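Local coordinates for protein FAD-binding oxidoreductase (Gulosibacter chungangensis, PDB 7PBG) that oxidises 4-ethylphenol, dehydrogenating its ethyl side chain towards 4-vinylphenol with the aid of a covalently attached FAD, at residues V278-F283 with K411-T416; A364-N369 with N380-A385; A429-G434 with M438-L443. All coordinates share one frame; numbering follows the deposited sequence.

How the interactions relate
Interactions 1 and 3 adjoin on one antiparallel sheet, their centres about 9 Å apart: strand 277-280 of interaction 1 is the sheet neighbour of strand 426-433 of interaction 3, and Val278 O lies 2.7 Å from Phe431 N. Helix 406-422 precedes strand 426-433, the first strand of the hairpin of interaction 3. Interaction 2 stands apart, its centre about 19 Å from that of interaction 1 and about 18 Å from that of interaction 3. Interaction 3 is nearest the flavin, Leu443 touching it; the side chains of Gln430, His382 and Asn280 are about 6, 10 and 12 Å from FAD. Those side chains lie about 4, 7 and 11 Å from that of FAD-binding Glu152.

Interaction 1 of 3, residues V278-F283 with K411-T416; sequences VRNVTF and KQYEDT
A single buried hydrogen bond between Asn280 and Tyr413 ties the end of strand 277-280 to helix 406-422, which packs against the eight-stranded antiparallel sheet that runs from strand 349-352 to strand 474-475. Asn280 is also the N-cap of helix 281-288, at the junction where the chain leaves the sheet. Its ND2 donates to Tyr413 OH at 3.3 Å with a nearly straight N-H...O angle of 171°. The hydroxyl lies almost in the amide plane, and ND2 in turn sits at the edge of the phenol ring, close to its plane. The amide and ring planes themselves stand 89° apart. The phenol oxygen also packs against the Asn280 stem, with Tyr413 OH 3.7 Å from Asn280 CB. With CG trans to the backbone N (chi1 -174°), the Tyr413 ring carries its hydroxyl across to Asn280. Trp318 meets that ring edge-to-face, and Tyr427 lies against it too.

The asparagine amide is used at both ends. ND2 also bonds to Tyr427 O, while OD1 accepts from Ala429 N on the neighbouring strand and from Phe283 N at 3.3 Å. This last, capping bond comes from above the carbonyl plane. These partners fix the rotation of the amide. Replacing Asn280 by an alanine is likely to leave Tyr413 OH without this donor, Ala429 N without its side-chain acceptor and helix 281-288 without its side-chain cap. Just after the cap, Phe283 CD2 lies over the centre of one face of the Arg279 guanidinium group. On the facing helix, Gln412 O takes bonds from Thr416 N and, at 2.8 Å, from Thr416 OG1, which arrive from opposite faces of the carbonyl plane.

Interaction 2 of 3, residues A364-N369 with N380-A385; sequences ASELLN and NRHSAA
His382, at the start of a 3-10 turn, reaches back to Glu366 and Leu367 on helix 363-375, and the contact is organised round a histidine-carboxylate hydrogen bond. His382 has the most surface buried here. Its NE2 donates to Glu366 OE2 at 2.7 Å, a short bond with an N-H...O angle of 161°. OE2 lies near the imidazole plane but is approached on its anti side and somewhat out of the carboxylate plane, the two flat groups being turned 81° apart. Glu366 covers this distance with an extended chain, and its CG also comes within 3.5 Å of His382 NE2.

Leu367 comes in at the ring's edge, its CD2 lying 4.0 Å from His382 CE1, so the same rim of the ring meets the carboxylate at NE2 and a methyl at CE1. The leucine side chain also touches helix 281-288 and Tyr321. The neighbouring Ser383 bonds through OG to Glu152, an FAD-binding residue, placing this loop in the second shell of the flavin site. The turn itself opens with an Asx turn, in which Asn380 OD1 accepts from His382 N at 3.0 Å.

Interaction 3 of 3, residues A429-G434 with M438-L443; sequences AQFIIG and MHHICL
Strands 429-433 and 438-443 run antiparallel, their axes 4.7 Å apart at closest and 167° between their directions, with Gln430-Ile441 and Ile432-His439 as hydrogen-bonded pairs. Each of these pairs is closed by two backbone bonds; the shorter ones run from Ile441 N to Gln430 O at 2.7 Å and from His439 N to Ile432 O at 2.8 Å. CA-H...O contacts to carbonyls already used in these bonds add to the joint, among them Phe431 CA to His439 O at 3.2 Å.

On the face carrying Phe431, His440 and Met438, the phenylalanine and imidazole rings lie nearly parallel, 7° apart, but slid so that they barely overlap. Their centroids are 4.7 Å apart. The rim of the phenyl ring does the touching: Phe431 CZ lies over one face of the imidazole, 3.6 Å from His440 CD2, while CE1 meets the histidine's CB. The imidazole turns towards helix 406-422 because His440 CG is trans to the backbone N (chi1 168°). Both nitrogens are held, ND1 by Gln412 OE1 on that helix and NE2 by Tyr427 OH, earlier on the partner strand, which fixes the ring's orientation.

This is a beta hairpin in the middle of the large antiparallel sheet, with strand 277-280 along one side and strand 393-402, which carries the flavin-linked His395, along the other. On the face of Gln430, Ile432, His439 and Ile441, the Gln430 stem packs CB to CB on Ile441 at 4.2 Å, and its OE1 accepts from Arg279 NE. The Gln430 side chain touches the FAD-binding residues Glu152 and Tyr169, and Leu443 contacts FAD itself. His439 bonds through NE2 to Glu437, while its ring meets Tyr208 of the second subunit edge-to-face.

Interaction 1 of 3, residues V278-F283 with K411-T416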
ATOM      1  N   VAL A 278      13.468 -10.725 -17.091  1.00 17.18           N
ATOM      2  CA  VAL A 278      14.480 -11.713 -17.539  1.00 16.79           C
ATOM      3  C   VAL A 278      13.694 -12.788 -18.261  1.00 19.89           C
ATOM      4  O   VAL A 278      12.984 -13.565 -17.559  1.00 21.64           O
ATOM      5  CB  VAL A 278      15.309 -12.296 -16.380  1.00 19.38           C
ATOM      6  CG1 VAL A 278      16.437 -13.141 -16.953  1.00 20.84           C
ATOM      7  CG2 VAL A 278      15.846 -11.213 -15.454  1.00 20.90           C
ATOM      8  N   ARG A 279      13.676 -12.765 -19.590  1.00 18.65           N
ATOM      9  CA  ARG A 279      12.857 -13.782 -20.292  1.00 20.21           C
ATOM     10  C   ARG A 279      13.738 -14.793 -20.999  1.00 17.56           C
ATOM     11  O   ARG A 279      14.886 -14.498 -21.408  1.00 17.88           O
ATOM     12  CB  ARG A 279      11.857 -13.166 -21.261  1.00 24.25           C
ATOM     13  CG  ARG A 279      12.410 -12.166 -22.225  1.00 29.47           C
ATOM     14  CD  ARG A 279      11.241 -11.798 -23.144  1.00 32.13           C
ATOM     15  NE  ARG A 279       9.965 -11.371 -22.566  1.00 28.93           N
ATOM     16  CZ  ARG A 279       8.945 -10.892 -23.310  1.00 34.03           C
ATOM     17  NH1 ARG A 279       9.039 -10.839 -24.636  1.00 29.00           N
ATOM     18  NH2 ARG A 279       7.817 -10.509 -22.734  1.00 33.42           N
ATOM     19  N   ASN A 280      13.150 -15.956 -21.219  1.00 19.13           N
ATOM     20  CA  ASN A 280      13.833 -16.997 -22.011  1.00 18.81           C
ATOM     21  C   ASN A 280      13.648 -16.712 -23.499  1.00 19.32           C
ATOM     22  O   ASN A 280      12.753 -15.946 -23.895  1.00 18.98           O
ATOM     23  CB  ASN A 280      13.423 -18.392 -21.597  1.00 18.76           C
ATOM     24  CG  ASN A 280      12.012 -18.812 -21.927  1.00 20.39           C
ATOM     25  OD1 ASN A 280      11.134 -17.999 -22.205  1.00 19.76           O
ATOM     26  ND2 ASN A 280      11.789 -20.110 -21.840  1.00 21.48           N
ATOM     27  N   VAL A 281      14.467 -17.381 -24.310  1.00 19.09           N
ATOM     28  CA  VAL A 281      14.435 -17.146 -25.785  1.00 18.93           C
ATOM     29  C   VAL A 281      13.056 -17.505 -26.326  1.00 18.05           C
ATOM     30  O   VAL A 281      12.532 -16.785 -27.252  1.00 18.70           O
ATOM     31  CB  VAL A 281      15.572 -17.876 -26.515  1.00 19.88           C
ATOM     32  CG1 VAL A 281      15.501 -19.373 -26.415  1.00 21.64           C
ATOM     33  CG2 VAL A 281      15.604 -17.439 -27.973  1.00 21.37           C
ATOM     34  N   THR A 282      12.397 -18.510 -25.789  1.00 17.18           N
ATOM     35  CA  THR A 282      11.094 -18.902 -26.362  1.00 18.90           C
ATOM     36  C   THR A 282      10.095 -17.745 -26.256  1.00 19.44           C
ATOM     37  O   THR A 282       9.293 -17.538 -27.222  1.00 18.37           O
ATOM     38  CB  THR A 282      10.549 -20.148 -25.665  1.00 20.67           C
ATOM     39  OG1 THR A 282      11.599 -21.113 -25.698  1.00 20.95           O
ATOM     40  CG2 THR A 282       9.337 -20.706 -26.376  1.00 19.36           C
ATOM     41  N   PHE A 283      10.114 -17.008 -25.143  1.00 19.93           N
ATOM     42  CA  PHE A 283       9.133 -15.921 -24.929  1.00 18.13           C
ATOM     43  C   PHE A 283       9.400 -14.866 -25.994  1.00 19.24           C
ATOM     44  O   PHE A 283       8.491 -14.447 -26.722  1.00 18.64           O
ATOM     45  CB  PHE A 283       9.229 -15.453 -23.480  1.00 19.75           C
ATOM     46  CG  PHE A 283       8.038 -14.687 -22.972  1.00 21.11           C
ATOM     47  CD1 PHE A 283       7.808 -14.640 -21.616  1.00 22.23           C
ATOM     48  CD2 PHE A 283       7.157 -14.051 -23.828  1.00 21.39           C
ATOM     49  CE1 PHE A 283       6.726 -13.943 -21.118  1.00 22.41           C
ATOM     50  CE2 PHE A 283       6.056 -13.366 -23.331  1.00 23.88           C
ATOM     51  CZ  PHE A 283       5.880 -13.260 -21.973  1.00 21.52           C
ATOM     52  N   LYS A 411      16.493 -23.731 -10.503  1.00 22.97           N
ATOM     53  CA  LYS A 411      15.823 -25.012 -10.180  1.00 25.17           C
ATOM     54  C   LYS A 411      14.374 -24.923 -10.628  1.00 24.68           C
ATOM     55  O   LYS A 411      13.878 -25.899 -11.245  1.00 23.59           O
ATOM     56  CB  LYS A 411      15.906 -25.406  -8.700  1.00 26.03           C
ATOM     57  N   GLN A 412      13.687 -23.821 -10.331  1.00 25.79           N
ATOM     58  CA  GLN A 412      12.315 -23.595 -10.820  1.00 26.83           C
ATOM     59  C   GLN A 412      12.283 -23.721 -12.339  1.00 24.29           C
ATOM     60  O   GLN A 412      11.398 -24.419 -12.858  1.00 23.13           O
ATOM     61  CB  GLN A 412      11.813 -22.214 -10.434  1.00 24.59           C
ATOM     62  CG  GLN A 412      11.377 -22.152  -8.998  1.00 26.11           C
ATOM     63  CD  GLN A 412      10.314 -21.095  -8.851  1.00 27.70           C
ATOM     64  OE1 GLN A 412       9.148 -21.302  -9.222  1.00 30.22           O
ATOM     65  NE2 GLN A 412      10.728 -19.957  -8.337  1.00 28.02           N
ATOM     66  N   TYR A 413      13.209 -23.077 -13.044  1.00 22.72           N
ATOM     67  CA  TYR A 413      13.269 -23.176 -14.521  1.00 23.58           C
ATOM     68  C   TYR A 413      13.399 -24.636 -14.956  1.00 23.87           C
ATOM     69  O   TYR A 413      12.605 -25.082 -15.801  1.00 24.35           O
ATOM     70  CB  TYR A 413      14.444 -22.401 -15.116  1.00 23.36           C
ATOM     71  CG  TYR A 413      14.456 -22.351 -16.623  1.00 24.00           C
ATOM     72  CD1 TYR A 413      13.422 -21.742 -17.293  1.00 24.91           C
ATOM     73  CD2 TYR A 413      15.471 -22.905 -17.397  1.00 27.30           C
ATOM     74  CE1 TYR A 413      13.389 -21.621 -18.677  1.00 27.73           C
ATOM     75  CE2 TYR A 413      15.439 -22.808 -18.795  1.00 26.66           C
ATOM     76  CZ  TYR A 413      14.413 -22.132 -19.442  1.00 32.55           C
ATOM     77  OH  TYR A 413      14.333 -21.934 -20.820  1.00 33.03           O
ATOM     78  N   GLU A 414      14.415 -25.342 -14.450  1.00 24.49           N
ATOM     79  CA  GLU A 414      14.697 -26.752 -14.858  1.00 26.34           C
ATOM     80  C   GLU A 414      13.484 -27.624 -14.534  1.00 24.66           C
ATOM     81  O   GLU A 414      13.083 -28.397 -15.378  1.00 24.98           O
ATOM     82  CB  GLU A 414      15.980 -27.281 -14.206  1.00 30.43           C
ATOM     83  CG  GLU A 414      17.228 -26.675 -14.844  1.00 37.04           C
ATOM     84  CD  GLU A 414      17.376 -26.914 -16.347  1.00 42.29           C
ATOM     85  OE1 GLU A 414      17.969 -26.035 -17.054  1.00 39.39           O
ATOM     86  OE2 GLU A 414      16.904 -27.981 -16.823  1.00 45.44           O
ATOM     87  N   ASP A 415      12.919 -27.494 -13.348  1.00 23.08           N
ATOM     88  CA  ASP A 415      11.741 -28.298 -12.947  1.00 24.11           C
ATOM     89  C   ASP A 415      10.572 -27.989 -13.887  1.00 26.30           C
ATOM     90  O   ASP A 415       9.816 -28.920 -14.221  1.00 24.96           O
ATOM     91  CB  ASP A 415      11.324 -28.014 -11.504  1.00 25.01           C
ATOM     92  CG  ASP A 415      12.262 -28.610 -10.448  1.00 29.42           C
ATOM     93  OD1 ASP A 415      13.124 -29.407 -10.806  1.00 28.95           O
ATOM     94  OD2 ASP A 415      12.105 -28.262  -9.275  1.00 29.89           O
ATOM     95  N   THR A 416      10.335 -26.716 -14.205  1.00 24.86           N
ATOM     96  CA  THR A 416       9.152 -26.327 -15.015  1.00 22.63           C
ATOM     97  C   THR A 416       9.376 -26.792 -16.458  1.00 23.25           C
ATOM     98  O   THR A 416       8.423 -27.202 -17.076  1.00 23.13           O
ATOM     99  CB  THR A 416       8.830 -24.839 -14.857  1.00 22.63           C
ATOM    100  OG1 THR A 416       8.623 -24.539 -13.482  1.00 24.05           O
ATOM    101  CG2 THR A 416       7.595 -24.378 -15.603  1.00 19.69           C
TER

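Interaction 2 of 3, residues A364-N369 with N380-A385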
ATOM      1  N   ALA A 364      15.487  -8.573 -33.311  1.00 19.22           N
ATOM      2  CA  ALA A 364      16.018  -8.187 -31.978  1.00 19.68           C
ATOM      3  C   ALA A 364      15.606  -6.729 -31.711  1.00 19.32           C
ATOM      4  O   ALA A 364      15.230  -6.355 -30.571  1.00 18.90           O
ATOM      5  CB  ALA A 364      17.528  -8.328 -31.904  1.00 19.17           C
ATOM      6  N   SER A 365      15.720  -5.877 -32.731  1.00 18.51           N
ATOM      7  CA  SER A 365      15.409  -4.443 -32.556  1.00 20.28           C
ATOM      8  C   SER A 365      13.910  -4.240 -32.298  1.00 19.44           C
ATOM      9  O   SER A 365      13.536  -3.355 -31.538  1.00 20.03           O
ATOM     10  CB  SER A 365      15.918  -3.602 -33.675  1.00 20.40           C
ATOM     11  OG  SER A 365      15.045  -3.644 -34.788  1.00 19.82           O
ATOM     12  N   GLU A 366      13.074  -5.107 -32.848  1.00 19.33           N
ATOM     13  CA  GLU A 366      11.618  -5.035 -32.671  1.00 21.44           C
ATOM     14  C   GLU A 366      11.306  -5.416 -31.236  1.00 18.50           C
ATOM     15  O   GLU A 366      10.434  -4.768 -30.586  1.00 19.39           O
ATOM     16  CB  GLU A 366      10.981  -5.976 -33.686  1.00 22.03           C
ATOM     17  CG  GLU A 366       9.469  -5.935 -33.735  1.00 28.76           C
ATOM     18  CD  GLU A 366       8.864  -7.053 -34.569  1.00 30.37           C
ATOM     19  OE1 GLU A 366       9.622  -7.559 -35.494  1.00 32.65           O
ATOM     20  OE2 GLU A 366       7.665  -7.478 -34.268  1.00 27.18           O
ATOM     21  N   LEU A 367      11.992  -6.441 -30.755  1.00 17.94           N
ATOM     22  CA  LEU A 367      11.763  -6.912 -29.364  1.00 18.25           C
ATOM     23  C   LEU A 367      12.174  -5.848 -28.371  1.00 19.37           C
ATOM     24  O   LEU A 367      11.389  -5.507 -27.457  1.00 20.27           O
ATOM     25  CB  LEU A 367      12.535  -8.197 -29.157  1.00 18.68           C
ATOM     26  CG  LEU A 367      11.939  -9.420 -29.843  1.00 20.30           C
ATOM     27  CD1 LEU A 367      12.961 -10.545 -29.863  1.00 21.08           C
ATOM     28  CD2 LEU A 367      10.645  -9.860 -29.162  1.00 21.16           C
ATOM     29  N   LEU A 368      13.324  -5.212 -28.588  1.00 19.38           N
ATOM     30  CA  LEU A 368      13.742  -4.163 -27.651  1.00 17.60           C
ATOM     31  C   LEU A 368      12.772  -2.999 -27.767  1.00 18.55           C
ATOM     32  O   LEU A 368      12.468  -2.327 -26.773  1.00 19.16           O
ATOM     33  CB  LEU A 368      15.197  -3.760 -27.960  1.00 17.52           C
ATOM     34  CG  LEU A 368      15.716  -2.556 -27.195  1.00 18.76           C
ATOM     35  CD1 LEU A 368      15.643  -2.751 -25.687  1.00 18.34           C
ATOM     36  CD2 LEU A 368      17.139  -2.287 -27.608  1.00 18.96           C
ATOM     37  N   ASN A 369      12.387  -2.636 -28.996  1.00 19.12           N
ATOM     38  CA  ASN A 369      11.493  -1.496 -29.194  1.00 18.59           C
ATOM     39  C   ASN A 369      10.160  -1.710 -28.458  1.00 18.87           C
ATOM     40  O   ASN A 369       9.688  -0.771 -27.868  1.00 20.15           O
ATOM     41  CB  ASN A 369      11.274  -1.216 -30.675  1.00 19.32           C
ATOM     42  CG  ASN A 369      10.409   0.017 -30.879  1.00 21.45           C
ATOM     43  OD1 ASN A 369      10.826   1.133 -30.558  1.00 22.00           O
ATOM     44  ND2 ASN A 369       9.159  -0.190 -31.262  1.00 23.46           N
ATOM     45  N   ASN A 380       1.227  -1.050 -26.129  1.00 19.58           N
ATOM     46  CA  ASN A 380       1.192  -1.737 -27.442  1.00 19.93           C
ATOM     47  C   ASN A 380       0.510  -3.091 -27.257  1.00 20.93           C
ATOM     48  O   ASN A 380       0.063  -3.392 -26.154  1.00 21.41           O
ATOM     49  CB  ASN A 380       2.581  -1.822 -28.096  1.00 20.65           C
ATOM     50  CG  ASN A 380       3.585  -2.611 -27.285  1.00 20.75           C
ATOM     51  OD1 ASN A 380       3.333  -3.759 -26.924  1.00 21.59           O
ATOM     52  ND2 ASN A 380       4.721  -1.989 -26.978  1.00 21.93           N
ATOM     53  N   ARG A 381       0.412  -3.872 -28.307  1.00 23.20           N
ATOM     54  CA  ARG A 381      -0.054  -5.280 -28.160  1.00 24.74           C
ATOM     55  C   ARG A 381       0.939  -6.211 -28.845  1.00 24.54           C
ATOM     56  O   ARG A 381       0.565  -7.275 -29.334  1.00 22.00           O
ATOM     57  CB  ARG A 381      -1.457  -5.417 -28.716  1.00 26.74           C
ATOM     58  CG  ARG A 381      -1.594  -4.982 -30.155  1.00 30.98           C
ATOM     59  CD  ARG A 381      -3.059  -5.085 -30.526  1.00 35.77           C
ATOM     60  NE  ARG A 381      -3.882  -4.159 -29.765  1.00 33.51           N
ATOM     61  CZ  ARG A 381      -5.213  -4.060 -29.855  1.00 37.00           C
ATOM     62  NH1 ARG A 381      -5.905  -4.886 -30.626  1.00 35.41           N
ATOM     63  NH2 ARG A 381      -5.864  -3.171 -29.131  1.00 35.31           N
ATOM     64  N   HIS A 382       2.199  -5.823 -28.839  1.00 24.08           N
ATOM     65  CA  HIS A 382       3.273  -6.635 -29.441  1.00 24.75           C
ATOM     66  C   HIS A 382       3.199  -8.080 -28.935  1.00 22.03           C
ATOM     67  O   HIS A 382       3.269  -8.958 -29.798  1.00 23.13           O
ATOM     68  CB  HIS A 382       4.625  -5.969 -29.188  1.00 24.62           C
ATOM     69  CG  HIS A 382       5.708  -6.561 -30.013  1.00 23.68           C
ATOM     70  ND1 HIS A 382       6.640  -7.454 -29.488  1.00 25.45           N
ATOM     71  CD2 HIS A 382       5.977  -6.415 -31.326  1.00 25.47           C
ATOM     72  CE1 HIS A 382       7.471  -7.813 -30.462  1.00 25.65           C
ATOM     73  NE2 HIS A 382       7.057  -7.213 -31.609  1.00 25.64           N
ATOM     74  N   SER A 383       3.034  -8.325 -27.623  1.00 22.61           N
ATOM     75  CA  SER A 383       3.007  -9.679 -27.005  1.00 22.83           C
ATOM     76  C   SER A 383       1.757 -10.475 -27.414  1.00 21.87           C
ATOM     77  O   SER A 383       1.770 -11.677 -27.148  1.00 22.36           O
ATOM     78  CB  SER A 383       3.123  -9.647 -25.488  1.00 27.03           C
ATOM     79  OG  SER A 383       4.197  -8.804 -25.129  1.00 30.42           O
ATOM     80  N   ALA A 384       0.765  -9.867 -28.067  1.00 21.19           N
ATOM     81  CA  ALA A 384      -0.418 -10.563 -28.632  1.00 22.79           C
ATOM     82  C   ALA A 384       0.024 -11.544 -29.736  1.00 21.14           C
ATOM     83  O   ALA A 384      -0.651 -12.551 -29.979  1.00 20.02           O
ATOM     84  CB  ALA A 384      -1.443  -9.572 -29.136  1.00 25.22           C
ATOM     85  N   ALA A 385       1.191 -11.366 -30.324  1.00 16.55           N
ATOM     86  CA  ALA A 385       1.751 -12.327 -31.295  1.00 17.69           C
ATOM     87  C   ALA A 385       1.911 -13.737 -30.707  1.00 17.59           C
ATOM     88  O   ALA A 385       1.896 -14.721 -31.475  1.00 19.23           O
ATOM     89  CB  ALA A 385       3.075 -11.759 -31.746  1.00 19.31           C
TER

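Interaction 3 of 3, residues A429-G434 with M438-L443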
ATOM      1  N   ALA A 429       8.997 -18.204 -20.228  1.00 19.31           N
ATOM      2  CA  ALA A 429       9.422 -17.981 -18.836  1.00 19.77           C
ATOM      3  C   ALA A 429       9.859 -16.543 -18.694  1.00 22.48           C
ATOM      4  O   ALA A 429      10.586 -16.025 -19.580  1.00 21.19           O
ATOM      5  CB  ALA A 429      10.517 -18.936 -18.440  1.00 21.02           C
ATOM      6  N   GLN A 430       9.425 -15.905 -17.618  1.00 21.39           N
ATOM      7  CA  GLN A 430      10.031 -14.625 -17.225  1.00 25.66           C
ATOM      8  C   GLN A 430      10.367 -14.734 -15.737  1.00 23.44           C
ATOM      9  O   GLN A 430       9.591 -15.316 -14.972  1.00 29.18           O
ATOM     10  CB  GLN A 430       9.061 -13.545 -17.666  1.00 27.20           C
ATOM     11  CG  GLN A 430       9.527 -12.120 -17.439  1.00 31.32           C
ATOM     12  CD  GLN A 430       8.746 -11.253 -18.389  1.00 34.49           C
ATOM     13  OE1 GLN A 430       9.001 -11.230 -19.600  1.00 44.29           O
ATOM     14  NE2 GLN A 430       7.712 -10.629 -17.875  1.00 35.73           N
ATOM     15  N   PHE A 431      11.476 -14.158 -15.345  1.00 22.08           N
ATOM     16  CA  PHE A 431      11.790 -13.991 -13.909  1.00 22.37           C
ATOM     17  C   PHE A 431      11.964 -12.506 -13.673  1.00 22.89           C
ATOM     18  O   PHE A 431      12.507 -11.816 -14.513  1.00 23.38           O
ATOM     19  CB  PHE A 431      13.043 -14.743 -13.498  1.00 23.89           C
ATOM     20  CG  PHE A 431      12.907 -16.237 -13.442  1.00 24.92           C
ATOM     21  CD1 PHE A 431      12.588 -16.887 -12.252  1.00 23.17           C
ATOM     22  CD2 PHE A 431      13.015 -16.966 -14.601  1.00 22.58           C
ATOM     23  CE1 PHE A 431      12.444 -18.263 -12.237  1.00 26.57           C
ATOM     24  CE2 PHE A 431      12.859 -18.341 -14.581  1.00 27.40           C
ATOM     25  CZ  PHE A 431      12.596 -18.987 -13.395  1.00 27.99           C
ATOM     26  N   ILE A 432      11.437 -12.027 -12.555  1.00 24.31           N
ATOM     27  CA  ILE A 432      11.534 -10.583 -12.186  1.00 21.95           C
ATOM     28  C   ILE A 432      11.878 -10.549 -10.696  1.00 23.22           C
ATOM     29  O   ILE A 432      11.165 -11.226  -9.903  1.00 25.36           O
ATOM     30  CB  ILE A 432      10.216  -9.849 -12.483  1.00 26.15           C
ATOM     31  CG1 ILE A 432       9.804  -9.898 -13.954  1.00 30.19           C
ATOM     32  CG2 ILE A 432      10.289  -8.418 -11.964  1.00 25.98           C
ATOM     33  CD1 ILE A 432       8.357  -9.525 -14.173  1.00 32.47           C
ATOM     34  N   ILE A 433      12.894  -9.773 -10.337  1.00 23.02           N
ATOM     35  CA  ILE A 433      12.993  -9.218  -8.955  1.00 23.33           C
ATOM     36  C   ILE A 433      12.254  -7.856  -8.946  1.00 23.93           C
ATOM     37  O   ILE A 433      12.697  -6.945  -9.612  1.00 25.10           O
ATOM     38  CB  ILE A 433      14.461  -9.155  -8.524  1.00 22.84           C
ATOM     39  CG1 ILE A 433      15.031 -10.573  -8.409  1.00 27.67           C
ATOM     40  CG2 ILE A 433      14.586  -8.415  -7.196  1.00 23.94           C
ATOM     41  CD1 ILE A 433      16.519 -10.604  -8.389  1.00 28.85           C
ATOM     42  N   GLY A 434      11.125  -7.762  -8.238  1.00 21.30           N
ATOM     43  CA  GLY A 434      10.337  -6.527  -8.137  1.00 21.19           C
ATOM     44  C   GLY A 434      11.108  -5.488  -7.395  1.00 20.87           C
ATOM     45  O   GLY A 434      11.447  -4.479  -7.969  1.00 23.04           O
ATOM     46  N   MET A 438      11.013 -12.257  -5.671  1.00 22.93           N
ATOM     47  CA  MET A 438      11.247 -12.831  -7.013  1.00 22.17           C
ATOM     48  C   MET A 438       9.946 -13.473  -7.484  1.00 22.77           C
ATOM     49  O   MET A 438       9.345 -14.279  -6.785  1.00 21.26           O
ATOM     50  CB  MET A 438      12.398 -13.849  -7.012  1.00 21.70           C
ATOM     51  CG  MET A 438      12.806 -14.335  -8.436  1.00 22.94           C
ATOM     52  SD  MET A 438      14.295 -15.338  -8.297  1.00 24.81           S
ATOM     53  CE  MET A 438      13.599 -16.828  -7.571  1.00 24.36           C
ATOM     54  N   HIS A 439       9.538 -13.106  -8.699  1.00 23.03           N
ATOM     55  CA  HIS A 439       8.489 -13.792  -9.459  1.00 21.35           C
ATOM     56  C   HIS A 439       9.080 -14.714 -10.521  1.00 22.32           C
ATOM     57  O   HIS A 439      10.049 -14.345 -11.235  1.00 21.16           O
ATOM     58  CB  HIS A 439       7.598 -12.748 -10.149  1.00 22.68           C
ATOM     59  CG  HIS A 439       7.050 -11.740  -9.216  1.00 23.75           C
ATOM     60  ND1 HIS A 439       5.783 -11.865  -8.662  1.00 24.95           N
ATOM     61  CD2 HIS A 439       7.570 -10.593  -8.730  1.00 26.18           C
ATOM     62  CE1 HIS A 439       5.539 -10.827  -7.885  1.00 24.64           C
ATOM     63  NE2 HIS A 439       6.620 -10.039  -7.915  1.00 26.11           N
ATOM     64  N   HIS A 440       8.470 -15.874 -10.626  1.00 21.98           N
ATOM     65  CA  HIS A 440       8.616 -16.815 -11.750  1.00 21.30           C
ATOM     66  C   HIS A 440       7.316 -16.759 -12.520  1.00 23.39           C
ATOM     67  O   HIS A 440       6.282 -17.148 -11.972  1.00 22.99           O
ATOM     68  CB  HIS A 440       8.994 -18.204 -11.264  1.00 22.48           C
ATOM     69  CG  HIS A 440       8.881 -19.247 -12.308  1.00 22.28           C
ATOM     70  ND1 HIS A 440       8.669 -20.559 -11.983  1.00 24.67           N
ATOM     71  CD2 HIS A 440       8.984 -19.181 -13.657  1.00 23.83           C
ATOM     72  CE1 HIS A 440       8.616 -21.285 -13.096  1.00 24.88           C
ATOM     73  NE2 HIS A 440       8.832 -20.450 -14.142  1.00 25.01           N
ATOM     74  N   ILE A 441       7.326 -16.225 -13.728  1.00 22.87           N
ATOM     75  CA  ILE A 441       6.110 -16.251 -14.581  1.00 23.73           C
ATOM     76  C   ILE A 441       6.245 -17.391 -15.603  1.00 21.47           C
ATOM     77  O   ILE A 441       7.147 -17.368 -16.434  1.00 23.08           O
ATOM     78  CB  ILE A 441       5.903 -14.914 -15.298  1.00 27.60           C
ATOM     79  CG1 ILE A 441       5.992 -13.698 -14.355  1.00 33.04           C
ATOM     80  CG2 ILE A 441       4.609 -14.997 -16.066  1.00 27.82           C
ATOM     81  CD1 ILE A 441       5.244 -13.837 -13.055  1.00 35.33           C
ATOM     82  N   CYS A 442       5.455 -18.432 -15.437  1.00 19.83           N
ATOM     83  CA  CYS A 442       5.330 -19.568 -16.374  1.00 17.70           C
ATOM     84  C   CYS A 442       4.107 -19.279 -17.218  1.00 17.58           C
ATOM     85  O   CYS A 442       2.963 -19.312 -16.698  1.00 18.46           O
ATOM     86  CB  CYS A 442       5.236 -20.877 -15.620  1.00 18.46           C
ATOM     87  SG  CYS A 442       4.794 -22.258 -16.693  1.00 22.04           S
ATOM     88  N   LEU A 443       4.358 -18.879 -18.441  1.00 18.68           N
ATOM     89  CA  LEU A 443       3.311 -18.637 -19.453  1.00 18.55           C
ATOM     90  C   LEU A 443       3.351 -19.837 -20.373  1.00 18.57           C
ATOM     91  O   LEU A 443       4.225 -19.938 -21.255  1.00 18.17           O
ATOM     92  CB  LEU A 443       3.641 -17.336 -20.159  1.00 18.43           C
ATOM     93  CG  LEU A 443       2.579 -16.788 -21.095  1.00 19.65           C
ATOM     94  CD1 LEU A 443       2.906 -15.332 -21.423  1.00 20.64           C
ATOM     95  CD2 LEU A 443       2.441 -17.609 -22.363  1.00 19.87           C
TER